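CalG4 (Micromonospora echinospora, PDB 3IA7) has the GT-B fold, in which two Rossmann-like domains face each other, and belongs to the family of erythromycin biosynthesis protein CIII-like proteins. Local coordinates at residues 164-169 against 176-181; 115-120 against 184-189; 62-67 against 77-82; 96-101 against 121-126. All blocks are in the same frame, centred on the assembly; numbering follows the deposited sequence.

Interaction 1. Residues 164-169 against 176-181; sequences VLVDLL and TPVKEY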
loop_
_atom_site.group_PDB
_atom_site.type_symbol
_atom_site.label_atom_id
_atom_site.label_comp_id
_atom_site.label_asym_id
_atom_site.label_seq_id
_atom_site.Cartn_x
_atom_site.Cartn_y
_atom_site.Cartn_z
ATOM N N VAL A 164 7.788 6.384 -40.509
ATOM C CA VAL A 164 7.678 7.376 -39.450
ATOM C C VAL A 164 8.838 7.201 -38.493
ATOM O O VAL A 164 9.417 8.156 -38.032
ATOM C CB VAL A 164 6.336 7.274 -38.663
ATOM C CG1 VAL A 164 6.427 8.087 -37.358
ATOM C CG2 VAL A 164 5.185 7.788 -39.543
ATOM N N LEU A 165 9.138 5.964 -38.149
ATOM C CA LEU A 165 10.187 5.687 -37.191
ATOM C C LEU A 165 11.609 5.954 -37.676
ATOM O O LEU A 165 12.431 6.499 -36.910
ATOM C CB LEU A 165 10.024 4.259 -36.586
ATOM C CG LEU A 165 8.845 4.090 -35.594
ATOM C CD1 LEU A 165 8.775 2.675 -35.162
ATOM C CD2 LEU A 165 8.891 4.983 -34.316
ATOM N N VAL A 166 11.912 5.601 -38.939
ATOM C CA VAL A 166 13.204 5.952 -39.488
ATOM C C VAL A 166 13.431 7.478 -39.402
ATOM O O VAL A 166 14.515 7.924 -39.035
ATOM C CB VAL A 166 13.376 5.489 -40.976
ATOM C CG1 VAL A 166 14.633 6.099 -41.619
ATOM C CG2 VAL A 166 13.443 3.971 -41.026
ATOM N N ASP A 167 12.418 8.241 -39.784
ATOM C CA ASP A 167 12.494 9.696 -39.812
ATOM C C ASP A 167 12.736 10.242 -38.401
ATOM O O ASP A 167 13.640 11.069 -38.181
ATOM C CB ASP A 167 11.199 10.281 -40.389
ATOM C CG ASP A 167 11.318 11.778 -40.659
ATOM O OD1 ASP A 167 11.997 12.180 -41.620
ATOM O OD2 ASP A 167 10.766 12.539 -39.872
ATOM N N LEU A 168 11.947 9.745 -37.447
ATOM C CA LEU A 168 12.023 10.208 -36.041
ATOM C C LEU A 168 13.406 9.893 -35.449
ATOM O O LEU A 168 14.055 10.748 -34.861
ATOM C CB LEU A 168 10.898 9.545 -35.194
ATOM C CG LEU A 168 10.934 9.831 -33.677
ATOM C CD1 LEU A 168 10.772 11.385 -33.447
ATOM C CD2 LEU A 168 9.884 9.067 -32.884
ATOM N N LEU A 169 13.838 8.631 -35.551
ATOM C CA LEU A 169 15.162 8.236 -35.069
ATOM C C LEU A 169 16.273 9.073 -35.671
ATOM O O LEU A 169 17.222 9.437 -34.995
ATOM C CB LEU A 169 15.426 6.762 -35.428
ATOM C CG LEU A 169 14.651 5.747 -34.589
ATOM C CD1 LEU A 169 15.104 4.274 -34.986
ATOM C CD2 LEU A 169 14.806 5.942 -33.149
ATOM N N THR A 176 20.365 3.339 -36.509
ATOM C CA THR A 176 20.192 1.921 -36.224
ATOM C C THR A 176 18.917 1.473 -36.948
ATOM O O THR A 176 17.909 2.174 -36.878
ATOM C CB THR A 176 20.047 1.728 -34.708
ATOM O OG1 THR A 176 21.162 2.353 -34.046
ATOM C CG2 THR A 176 19.914 0.248 -34.303
ATOM N N PRO A 177 18.962 0.333 -37.679
ATOM C CA PRO A 177 17.738 -0.215 -38.275
ATOM C C PRO A 177 16.605 -0.296 -37.228
ATOM O O PRO A 177 16.841 -0.625 -36.062
ATOM C CB PRO A 177 18.178 -1.621 -38.691
ATOM C CG PRO A 177 19.623 -1.402 -39.075
ATOM C CD PRO A 177 20.113 -0.551 -37.952
ATOM N N VAL A 178 15.377 -0.031 -37.663
ATOM C CA VAL A 178 14.229 0.104 -36.744
ATOM C C VAL A 178 13.950 -1.127 -35.907
ATOM O O VAL A 178 13.797 -1.002 -34.706
ATOM C CB VAL A 178 12.929 0.512 -37.507
ATOM C CG1 VAL A 178 11.703 0.504 -36.596
ATOM C CG2 VAL A 178 13.098 1.870 -38.148
ATOM N N LYS A 179 13.911 -2.319 -36.528
ATOM C CA LYS A 179 13.669 -3.533 -35.770
ATOM C C LYS A 179 14.809 -3.804 -34.740
ATOM O O LYS A 179 14.539 -4.189 -33.602
ATOM C CB LYS A 179 13.498 -4.709 -36.734
ATOM C CG LYS A 179 12.667 -5.842 -36.198
ATOM C CD LYS A 179 12.560 -6.949 -37.310
ATOM C CE LYS A 179 11.535 -7.985 -36.910
ATOM N NZ LYS A 179 11.185 -8.864 -38.070
ATOM N N GLU A 180 16.069 -3.624 -35.154
ATOM C CA GLU A 180 17.218 -3.729 -34.251
ATOM C C GLU A 180 17.132 -2.794 -33.049
ATOM O O GLU A 180 17.289 -3.193 -31.918
ATOM C CB GLU A 180 18.511 -3.429 -35.000
ATOM C CG GLU A 180 19.756 -3.766 -34.177
ATOM C CD GLU A 180 21.079 -3.396 -34.876
ATOM O OE1 GLU A 180 21.092 -3.310 -36.120
ATOM O OE2 GLU A 180 22.091 -3.205 -34.169
ATOM N N TYR A 181 16.885 -1.526 -33.321
ATOM C CA TYR A 181 16.672 -0.519 -32.280
ATOM C C TYR A 181 15.589 -0.928 -31.270
ATOM O O TYR A 181 15.796 -0.823 -30.042
ATOM C CB TYR A 181 16.261 0.788 -32.949
ATOM C CG TYR A 181 16.080 1.923 -31.988
ATOM C CD1 TYR A 181 17.166 2.709 -31.604
ATOM C CD2 TYR A 181 14.814 2.195 -31.431
ATOM C CE1 TYR A 181 16.990 3.770 -30.682
ATOM C CE2 TYR A 181 14.631 3.259 -30.521
ATOM C CZ TYR A 181 15.738 4.046 -30.175
ATOM O OH TYR A 181 15.539 5.072 -29.260
#
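Leu169 N gives its hydrogen to Leu165 O over 2.9 Å, a helical bond that keeps the side chains of Leu165 and Leu169 one turn apart on the same flank of helix 159-170, and both of them point at 176-181. Within 176-181 a like bond, Tyr181 N to Pro177 O, also 2.9 Å, closes the first turn of helix 178-182, for which Pro177 is the N-cap. Between the segments the meeting is apolar, and Val178 stands at its middle. With CG1 anti to the backbone N (chi1 174°), its two methyls part company: CG1 lies 3.9 Å from Leu165 CD1, and CG2 abuts Val166 CG2 at 3.6 Å. Both helices belong to the N-terminal Rossmann-like domain, in the excursion of chain between parallel strands 127-131 and 189-191, and the short connection between them lets the second helix fold back on the first. Leu169 serves the other end of the contact with both methyls. Its CD2 rides over one face of the Tyr181 ring in a CH-pi contact, 3.8 Å from the ring centroid and 16° off the normal, shifted toward CZ; CD1 reaches Tyr181 CG at 3.9 Å and Thr176 O at 4.0 Å. Leu118 of helix 113-123 packs against both Leu169 and Tyr181, and Ile114 of that helix touches Leu165.

Interaction 2. Residues 115-120 against 184-189; sequences AGRLLA and EIEGLT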
loop_
_atom_site.group_PDB
_atom_site.type_symbol
_atom_site.label_atom_id
_atom_site.label_comp_id
_atom_site.label_asym_id
_atom_site.label_seq_id
_atom_site.Cartn_x
_atom_site.Cartn_y
_atom_site.Cartn_z
ATOM N N ALA A 115 10.105 7.236 -26.580
ATOM C CA ALA A 115 10.277 8.550 -25.911
ATOM C C ALA A 115 11.415 8.502 -24.927
ATOM O O ALA A 115 12.254 9.384 -24.882
ATOM C CB ALA A 115 8.963 8.926 -25.166
ATOM N N GLY A 116 11.473 7.453 -24.118
ATOM C CA GLY A 116 12.480 7.459 -23.066
ATOM C C GLY A 116 13.882 7.423 -23.599
ATOM O O GLY A 116 14.758 8.152 -23.146
ATOM N N ARG A 117 14.099 6.533 -24.560
ATOM C CA ARG A 117 15.428 6.354 -25.139
ATOM C C ARG A 117 15.850 7.571 -26.005
ATOM O O ARG A 117 17.014 7.944 -26.013
ATOM C CB ARG A 117 15.482 5.064 -25.952
ATOM C CG ARG A 117 15.302 3.813 -25.082
ATOM C CD ARG A 117 15.600 2.571 -25.902
ATOM N NE ARG A 117 16.988 2.601 -26.356
ATOM C CZ ARG A 117 17.432 1.992 -27.445
ATOM N NH1 ARG A 117 16.622 1.241 -28.173
ATOM N NH2 ARG A 117 18.698 2.127 -27.787
ATOM N N LEU A 118 14.895 8.190 -26.696
ATOM C CA LEU A 118 15.215 9.416 -27.469
ATOM C C LEU A 118 15.568 10.639 -26.558
ATOM O O LEU A 118 16.450 11.411 -26.873
ATOM C CB LEU A 118 14.105 9.722 -28.498
ATOM C CG LEU A 118 13.979 8.608 -29.609
ATOM C CD1 LEU A 118 12.848 9.057 -30.582
ATOM C CD2 LEU A 118 15.328 8.395 -30.372
ATOM N N LEU A 119 14.864 10.787 -25.438
ATOM C CA LEU A 119 15.145 11.832 -24.430
ATOM C C LEU A 119 16.541 11.635 -23.924
ATOM O O LEU A 119 17.347 12.589 -23.877
ATOM C CB LEU A 119 14.135 11.719 -23.270
ATOM C CG LEU A 119 12.727 12.285 -23.526
ATOM C CD1 LEU A 119 11.888 12.005 -22.248
ATOM C CD2 LEU A 119 12.744 13.811 -23.805
ATOM N N ALA A 120 16.855 10.388 -23.599
ATOM C CA ALA A 120 18.187 10.012 -23.105
ATOM C C ALA A 120 19.287 10.305 -24.144
ATOM O O ALA A 120 20.346 10.805 -23.783
ATOM C CB ALA A 120 18.201 8.514 -22.707
ATOM N N GLU A 184 16.884 -3.329 -28.657
ATOM C CA GLU A 184 18.045 -3.055 -27.825
ATOM C C GLU A 184 17.706 -3.079 -26.341
ATOM O O GLU A 184 16.638 -2.623 -25.947
ATOM C CB GLU A 184 18.663 -1.705 -28.180
ATOM C CG GLU A 184 19.352 -1.793 -29.529
ATOM C CD GLU A 184 20.053 -0.510 -29.870
ATOM O OE1 GLU A 184 19.372 0.483 -30.090
ATOM O OE2 GLU A 184 21.284 -0.517 -29.946
ATOM N N ILE A 185 18.645 -3.560 -25.538
ATOM C CA ILE A 185 18.464 -3.751 -24.074
ATOM C C ILE A 185 19.007 -2.538 -23.322
ATOM O O ILE A 185 20.121 -2.060 -23.597
ATOM C CB ILE A 185 19.185 -5.053 -23.633
ATOM C CG1 ILE A 185 18.502 -6.245 -24.342
ATOM C CG2 ILE A 185 19.284 -5.168 -22.068
ATOM C CD1 ILE A 185 19.068 -7.647 -24.015
ATOM N N GLU A 186 18.217 -2.026 -22.397
ATOM C CA GLU A 186 18.606 -0.879 -21.563
ATOM C C GLU A 186 19.757 -1.193 -20.597
ATOM O O GLU A 186 19.980 -2.351 -20.265
ATOM C CB GLU A 186 17.386 -0.345 -20.779
ATOM C CG GLU A 186 17.610 1.105 -20.293
ATOM C CD GLU A 186 18.199 2.014 -21.396
ATOM O OE1 GLU A 186 17.448 2.456 -22.285
ATOM O OE2 GLU A 186 19.431 2.230 -21.416
ATOM N N GLY A 187 20.531 -0.178 -20.211
ATOM C CA GLY A 187 21.649 -0.387 -19.249
ATOM C C GLY A 187 21.163 -1.004 -17.924
ATOM O O GLY A 187 21.898 -1.762 -17.268
ATOM N N LEU A 188 19.933 -0.654 -17.530
ATOM C CA LEU A 188 19.237 -1.230 -16.352
ATOM C C LEU A 188 17.736 -1.332 -16.634
ATOM O O LEU A 188 17.113 -0.396 -17.169
ATOM C CB LEU A 188 19.464 -0.390 -15.051
ATOM C CG LEU A 188 18.682 -0.851 -13.786
ATOM C CD1 LEU A 188 19.211 -2.254 -13.302
ATOM C CD2 LEU A 188 18.704 0.222 -12.659
ATOM N N THR A 189 17.156 -2.489 -16.297
ATOM C CA THR A 189 15.731 -2.695 -16.429
ATOM C C THR A 189 15.209 -3.215 -15.087
ATOM O O THR A 189 15.710 -4.239 -14.589
ATOM C CB THR A 189 15.404 -3.721 -17.560
ATOM O OG1 THR A 189 15.924 -3.227 -18.836
ATOM C CG2 THR A 189 13.857 -3.856 -17.698
HETATM O O HOH W 1 14.654 -0.876 -26.975
HETATM O O HOH W 2 18.818 3.711 -24.441
#
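Arg117, the residue most covered here, projects from helix 113-123 between two glutamates of the loop that leads into strand 189-191. Its stronger link is a salt bridge to Glu184: NH2 donates to OE1 over 2.9 Å with a nearly straight N-H...O angle of 166°. NH1 turns to the same oxygen, but its bond to Glu184 OE1 is weak, 3.4 Å long and bent. One oxygen therefore takes both terminal nitrogens. It sits at the guanidinium edge, in the plane of that group, whereas NH2 meets the carboxylate from above, 63° out of its plane, so this is not the coplanar two-oxygen pairing of an arginine with a carboxylate. A bend at chi3 (62°) turns the guanidinium out of line with the aliphatic part of the chain. Glu186 runs past Arg117 in the opposite direction and stays outside salt-bridge range, its OE1 4.1 Å from NE. A water to one side bridges the two, accepting from Arg117 NE at 2.9 Å and donating to Glu186 OE1 at 2.8 Å. The same OE1 is hydrogen-bonded to Tyr108 OH, while OE2 receives Gly187 N at 2.9 Å, which fixes the carboxylate at both ends. Tyr181 adds a cation-pi contact to Arg117. The cation is thus held directly by one carboxylate and through water by a second, and its positive charge would be expected to favour the ionised form of both glutamates at this partly exposed surface.

Interaction 3. Residues 62-67 against 77-82; sequences DTFHVP and TQLHLV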
loop_
_atom_site.group_PDB
_atom_site.type_symbol
_atom_site.label_atom_id
_atom_site.label_comp_id
_atom_site.label_asym_id
_atom_site.label_seq_id
_atom_site.Cartn_x
_atom_site.Cartn_y
_atom_site.Cartn_z
ATOM N N ASP A 62 -7.306 10.184 -25.497
ATOM C CA ASP A 62 -8.460 10.999 -25.196
ATOM C C ASP A 62 -9.459 10.911 -26.341
ATOM O O ASP A 62 -10.656 10.816 -26.107
ATOM C CB ASP A 62 -8.027 12.449 -24.947
ATOM C CG ASP A 62 -7.411 12.626 -23.563
ATOM O OD1 ASP A 62 -7.148 11.595 -22.912
ATOM O OD2 ASP A 62 -7.205 13.777 -23.137
ATOM N N THR A 63 -8.941 10.914 -27.569
ATOM C CA THR A 63 -9.768 10.980 -28.772
ATOM C C THR A 63 -9.656 9.706 -29.619
ATOM O O THR A 63 -10.452 9.492 -30.538
ATOM C CB THR A 63 -9.394 12.216 -29.623
ATOM O OG1 THR A 63 -7.986 12.173 -29.932
ATOM C CG2 THR A 63 -9.701 13.494 -28.855
ATOM N N PHE A 64 -8.635 8.902 -29.336
ATOM C CA PHE A 64 -8.521 7.539 -29.853
ATOM C C PHE A 64 -9.187 6.648 -28.819
ATOM O O PHE A 64 -8.528 5.949 -28.017
ATOM C CB PHE A 64 -7.058 7.142 -30.048
ATOM C CG PHE A 64 -6.848 5.904 -30.879
ATOM C CD1 PHE A 64 -6.553 6.011 -32.240
ATOM C CD2 PHE A 64 -6.876 4.637 -30.294
ATOM C CE1 PHE A 64 -6.318 4.863 -33.016
ATOM C CE2 PHE A 64 -6.651 3.486 -31.057
ATOM C CZ PHE A 64 -6.375 3.598 -32.418
ATOM N N HIS A 65 -10.512 6.756 -28.816
ATOM C CA HIS A 65 -11.411 5.973 -27.995
ATOM C C HIS A 65 -12.435 5.439 -28.969
ATOM O O HIS A 65 -12.659 4.231 -29.066
ATOM C CB HIS A 65 -12.131 6.868 -26.974
ATOM C CG HIS A 65 -11.447 6.963 -25.645
ATOM N ND1 HIS A 65 -10.690 5.938 -25.118
ATOM C CD2 HIS A 65 -11.449 7.947 -24.714
ATOM C CE1 HIS A 65 -10.237 6.295 -23.928
ATOM N NE2 HIS A 65 -10.682 7.511 -23.661
ATOM N N VAL A 66 -13.011 6.381 -29.721
ATOM C CA VAL A 66 -14.124 6.150 -30.637
ATOM C C VAL A 66 -13.688 5.832 -32.083
ATOM O O VAL A 66 -14.473 5.231 -32.820
ATOM C CB VAL A 66 -15.098 7.361 -30.642
ATOM C CG1 VAL A 66 -16.514 6.898 -30.370
ATOM C CG2 VAL A 66 -14.670 8.413 -29.604
ATOM N N PRO A 67 -12.447 6.229 -32.494
ATOM C CA PRO A 67 -11.965 5.927 -33.856
ATOM C C PRO A 67 -11.761 4.435 -34.067
ATOM O O PRO A 67 -12.082 3.910 -35.144
ATOM C CB PRO A 67 -10.612 6.647 -33.922
ATOM C CG PRO A 67 -10.153 6.711 -32.502
ATOM C CD PRO A 67 -11.423 6.976 -31.736
ATOM N N THR A 77 -2.511 -1.262 -38.313
ATOM C CA THR A 77 -1.616 -0.136 -38.612
ATOM C C THR A 77 -1.956 1.127 -37.827
ATOM O O THR A 77 -1.044 1.812 -37.352
ATOM C CB THR A 77 -1.587 0.171 -40.115
ATOM O OG1 THR A 77 -0.985 -0.938 -40.778
ATOM C CG2 THR A 77 -0.767 1.413 -40.440
ATOM N N GLN A 78 -3.252 1.426 -37.701
ATOM C CA GLN A 78 -3.722 2.573 -36.923
ATOM C C GLN A 78 -3.353 2.457 -35.456
ATOM O O GLN A 78 -2.960 3.446 -34.835
ATOM C CB GLN A 78 -5.230 2.778 -37.090
ATOM C CG GLN A 78 -5.622 3.238 -38.505
ATOM C CD GLN A 78 -4.742 4.377 -38.999
ATOM O OE1 GLN A 78 -4.411 5.312 -38.235
ATOM N NE2 GLN A 78 -4.333 4.300 -40.267
ATOM N N LEU A 79 -3.473 1.243 -34.916
ATOM C CA LEU A 79 -3.046 0.975 -33.560
ATOM C C LEU A 79 -1.565 1.234 -33.362
ATOM O O LEU A 79 -1.192 1.853 -32.364
ATOM C CB LEU A 79 -3.351 -0.465 -33.147
ATOM C CG LEU A 79 -4.816 -0.860 -33.051
ATOM C CD1 LEU A 79 -4.851 -2.336 -32.604
ATOM C CD2 LEU A 79 -5.541 0.048 -32.054
ATOM N N HIS A 80 -0.721 0.709 -34.257
ATOM C CA HIS A 80 0.706 1.025 -34.187
ATOM C C HIS A 80 0.993 2.520 -34.312
ATOM O O HIS A 80 1.917 3.025 -33.672
ATOM C CB HIS A 80 1.502 0.304 -35.258
ATOM C CG HIS A 80 1.413 -1.197 -35.180
ATOM N ND1 HIS A 80 1.381 -1.876 -33.980
ATOM C CD2 HIS A 80 1.408 -2.142 -36.148
ATOM C CE1 HIS A 80 1.340 -3.177 -34.213
ATOM N NE2 HIS A 80 1.337 -3.363 -35.523
ATOM N N LEU A 81 0.280 3.202 -35.194
ATOM C CA LEU A 81 0.540 4.646 -35.383
ATOM C C LEU A 81 0.163 5.462 -34.153
ATOM O O LEU A 81 0.871 6.435 -33.811
ATOM C CB LEU A 81 -0.124 5.221 -36.663
ATOM C CG LEU A 81 0.467 4.649 -37.973
ATOM C CD1 LEU A 81 -0.377 5.117 -39.155
ATOM C CD2 LEU A 81 1.928 5.036 -38.168
ATOM N N VAL A 82 -0.915 5.066 -33.469
ATOM C CA VAL A 82 -1.306 5.798 -32.258
ATOM C C VAL A 82 -0.268 5.557 -31.161
ATOM O O VAL A 82 -0.032 6.441 -30.360
ATOM C CB VAL A 82 -2.784 5.520 -31.744
ATOM C CG1 VAL A 82 -2.964 4.119 -31.215
ATOM C CG2 VAL A 82 -3.130 6.502 -30.633
#
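The long loop between strand 53-56 and helix 75-98, part of the link from the third to the fourth strand of the N-terminal Rossmann-like domain, returns to the helix through one aromatic side chain. Phe64 of the loop lays its ring against Val82 and Leu79, which are three residues apart on the helix. The face contact is with Val82: CG1 stands 3.7 Å from the ring centroid and only 14° off the normal, a CH-pi geometry, with the methyl displaced toward CZ and CE2. CG2 covers the other end of the same face, 3.8 Å from Phe64 CG, and CB lies 3.8 Å from CE1. The isopropyl group is spread along the ring because chi1 of 68° puts CG1 between the backbone N and the carbonyl carbon of Val82. Leu79 comes from another direction, its CD2 at the ring edge and in the ring plane, 3.7 Å from Phe64 CZ. Face and edge are thus met by different residues of the helix. Gln78 O approaches CE1 obliquely at 4.1 Å; this carbonyl already accepts Val82 N in the helix, and the Gln78 amide is engaged through NE2 by Asp74. Val82 is buried while Leu79 is exposed, which places the ring at the border of the helix packing. Helix 75-98 itself is the connector of a beta-alpha-beta crossover from edge strand 53-56 to the inner strand 105-109, an element of the Rossmann-like topology in GT-B proteins.

Interaction 4. Residues 96-101 against 121-126; sequences EALGDN and ARWDRP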
loop_
_atom_site.group_PDB
_atom_site.type_symbol
_atom_site.label_atom_id
_atom_site.label_comp_id
_atom_site.label_asym_id
_atom_site.label_seq_id
_atom_site.Cartn_x
_atom_site.Cartn_y
_atom_site.Cartn_z
ATOM N N GLU A 96 9.937 20.100 -24.018
ATOM C CA GLU A 96 9.431 21.456 -23.848
ATOM C C GLU A 96 9.579 21.884 -22.374
ATOM O O GLU A 96 10.063 22.981 -22.092
ATOM C CB GLU A 96 7.966 21.543 -24.328
ATOM C CG GLU A 96 7.328 22.957 -24.306
ATOM C CD GLU A 96 7.158 23.504 -22.902
ATOM O OE1 GLU A 96 6.568 22.831 -22.020
ATOM O OE2 GLU A 96 7.629 24.647 -22.657
ATOM N N ALA A 97 9.183 21.016 -21.447
ATOM C CA ALA A 97 9.226 21.314 -20.018
ATOM C C ALA A 97 10.625 21.428 -19.407
ATOM O O ALA A 97 10.849 22.292 -18.568
ATOM C CB ALA A 97 8.406 20.327 -19.213
ATOM N N LEU A 98 11.537 20.568 -19.810
ATOM C CA LEU A 98 12.878 20.602 -19.248
ATOM C C LEU A 98 13.788 21.581 -20.020
ATOM O O LEU A 98 14.696 22.198 -19.445
ATOM C CB LEU A 98 13.462 19.196 -19.194
ATOM C CG LEU A 98 13.013 18.249 -18.079
ATOM C CD1 LEU A 98 13.526 18.667 -16.751
ATOM C CD2 LEU A 98 11.465 18.068 -17.992
ATOM N N GLY A 99 13.519 21.761 -21.320
ATOM C CA GLY A 99 14.245 22.790 -22.100
ATOM C C GLY A 99 15.762 22.689 -21.963
ATOM O O GLY A 99 16.332 21.646 -22.223
ATOM N N ASP A 100 16.417 23.775 -21.548
ATOM C CA ASP A 100 17.893 23.748 -21.493
ATOM C C ASP A 100 18.453 23.226 -20.171
ATOM O O ASP A 100 19.664 23.361 -19.913
ATOM C CB ASP A 100 18.502 25.131 -21.831
ATOM C CG ASP A 100 18.397 25.482 -23.305
ATOM O OD1 ASP A 100 18.346 24.544 -24.155
ATOM O OD2 ASP A 100 18.367 26.716 -23.622
ATOM N N ASN A 101 17.593 22.614 -19.360
ATOM C CA ASN A 101 17.940 22.071 -18.041
ATOM C C ASN A 101 17.568 20.595 -17.825
ATOM O O ASN A 101 16.736 20.274 -16.961
ATOM C CB ASN A 101 17.307 22.927 -16.969
ATOM C CG ASN A 101 17.850 24.296 -17.004
ATOM O OD1 ASN A 101 19.060 24.446 -17.029
ATOM N ND2 ASN A 101 16.990 25.305 -17.101
ATOM N N ALA A 121 19.045 9.994 -25.412
ATOM C CA ALA A 121 19.993 10.334 -26.465
ATOM C C ALA A 121 20.185 11.851 -26.623
ATOM O O ALA A 121 21.313 12.336 -26.620
ATOM C CB ALA A 121 19.550 9.697 -27.798
ATOM N N ARG A 122 19.097 12.590 -26.773
ATOM C CA ARG A 122 19.187 14.033 -27.015
ATOM C C ARG A 122 19.794 14.747 -25.812
ATOM O O ARG A 122 20.652 15.606 -25.968
ATOM C CB ARG A 122 17.844 14.686 -27.359
ATOM C CG ARG A 122 17.973 16.254 -27.549
ATOM C CD ARG A 122 16.800 16.766 -28.382
ATOM N NE ARG A 122 16.837 16.242 -29.741
ATOM C CZ ARG A 122 15.811 16.289 -30.585
ATOM N NH1 ARG A 122 14.642 16.866 -30.224
ATOM N NH2 ARG A 122 15.963 15.765 -31.777
ATOM N N TRP A 123 19.370 14.362 -24.623
ATOM C CA TRP A 123 19.903 14.978 -23.412
ATOM C C TRP A 123 21.307 14.480 -23.021
ATOM O O TRP A 123 21.956 15.108 -22.169
ATOM C CB TRP A 123 18.932 14.811 -22.236
ATOM C CG TRP A 123 17.660 15.636 -22.350
ATOM C CD1 TRP A 123 17.460 16.805 -23.061
ATOM C CD2 TRP A 123 16.445 15.356 -21.699
ATOM N NE1 TRP A 123 16.162 17.247 -22.908
ATOM C CE2 TRP A 123 15.530 16.386 -22.043
ATOM C CE3 TRP A 123 16.031 14.333 -20.834
ATOM C CZ2 TRP A 123 14.243 16.389 -21.579
ATOM C CZ3 TRP A 123 14.745 14.357 -20.361
ATOM C CH2 TRP A 123 13.875 15.394 -20.721
ATOM N N ASP A 124 21.757 13.382 -23.652
ATOM C CA ASP A 124 23.025 12.704 -23.344
ATOM C C ASP A 124 23.059 12.275 -21.857
ATOM O O ASP A 124 23.930 12.713 -21.068
ATOM C CB ASP A 124 24.238 13.590 -23.727
ATOM C CG ASP A 124 25.594 12.892 -23.491
ATOM O OD1 ASP A 124 25.682 11.675 -23.600
ATOM O OD2 ASP A 124 26.586 13.560 -23.160
ATOM N N ARG A 125 22.088 11.447 -21.494
ATOM C CA ARG A 125 21.900 11.016 -20.102
ATOM C C ARG A 125 21.688 9.522 -20.084
ATOM O O ARG A 125 21.175 8.983 -21.050
ATOM C CB ARG A 125 20.688 11.740 -19.462
ATOM C CG ARG A 125 20.882 13.246 -19.261
ATOM C CD ARG A 125 22.063 13.510 -18.311
ATOM N NE ARG A 125 22.217 14.937 -17.948
ATOM C CZ ARG A 125 23.046 15.812 -18.526
ATOM N NH1 ARG A 125 23.839 15.460 -19.550
ATOM N NH2 ARG A 125 23.091 17.063 -18.070
ATOM N N PRO A 126 22.030 8.861 -18.966
ATOM C CA PRO A 126 21.740 7.440 -18.788
ATOM C C PRO A 126 20.243 7.233 -18.610
ATOM O O PRO A 126 19.489 8.192 -18.274
ATOM C CB PRO A 126 22.520 7.061 -17.506
ATOM C CG PRO A 126 22.576 8.329 -16.731
ATOM C CD PRO A 126 22.686 9.452 -17.782
#
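Leu98 meets the six-membered ring of Trp123: Leu98 CB lies 3.8 Å from Trp123 CZ2, and Leu98 CG lies 4.0 Å from Trp123 CH2. The side chains cross at about a right angle, and the leucine reaches the indole obliquely with the near part of its chain. These residues end helices 75-98 and 113-123, two helices of the N-terminal Rossmann-like domain joined through strand 105-109, so the contact ties two helix C-termini together beside the sheet. What places the partners is the way each helix stops. After Leu98 the chain makes a type II' beta turn to Asn101, closed by Asn101 N to Leu98 O at 2.9 Å; Gly99, at its second position, has a positive phi of 51°. That turn brings Gly99 O toward the indole, 4.5 Å from Trp123 NE1, a proximity too long to count as a bond. The other helix finishes in a Schellman motif: Asp124 is the C-prime residue with positive phi, Asp124 N reaches Ala121 O at 3.2 Å, and Arg125 N turns back to Ala120 O. Further out, Pro102, Pro103, Leu8 and Val106 pack on Trp123, and His6 on Leu98, which embeds the buried indole between the turn and parallel strands 6-10 and 105-109. Arg125 folds back on the helix end, where NH1 donates to Asp124 O over 3.1 Å at 167°, from 53° above the carbonyl plane and with the oxygen lying in the guanidinium plane.

In the fold
All four contacts lie in the N-terminal Rossmann-like domain, and two helices are shared among interactions 2, 3 and 4. Helix 75-98 carries interaction 3 near its start and interaction 4 at its end, their centres about 28 Å apart. Helix 113-123 serves interactions 2 and 4, which touch, with centres about 13 Å apart and segments that alternate along the chain. Interaction 1, on helices 159-170 and 178-182, is nested within the chain closed by interaction 2 and touches it, centres about 14 Å apart. Interaction 3 closes before the other three open. Local helix pairing and longer closures thus join interactions 1, 2 and 4 on one side of the chain's centre, with interaction 3 apart from them.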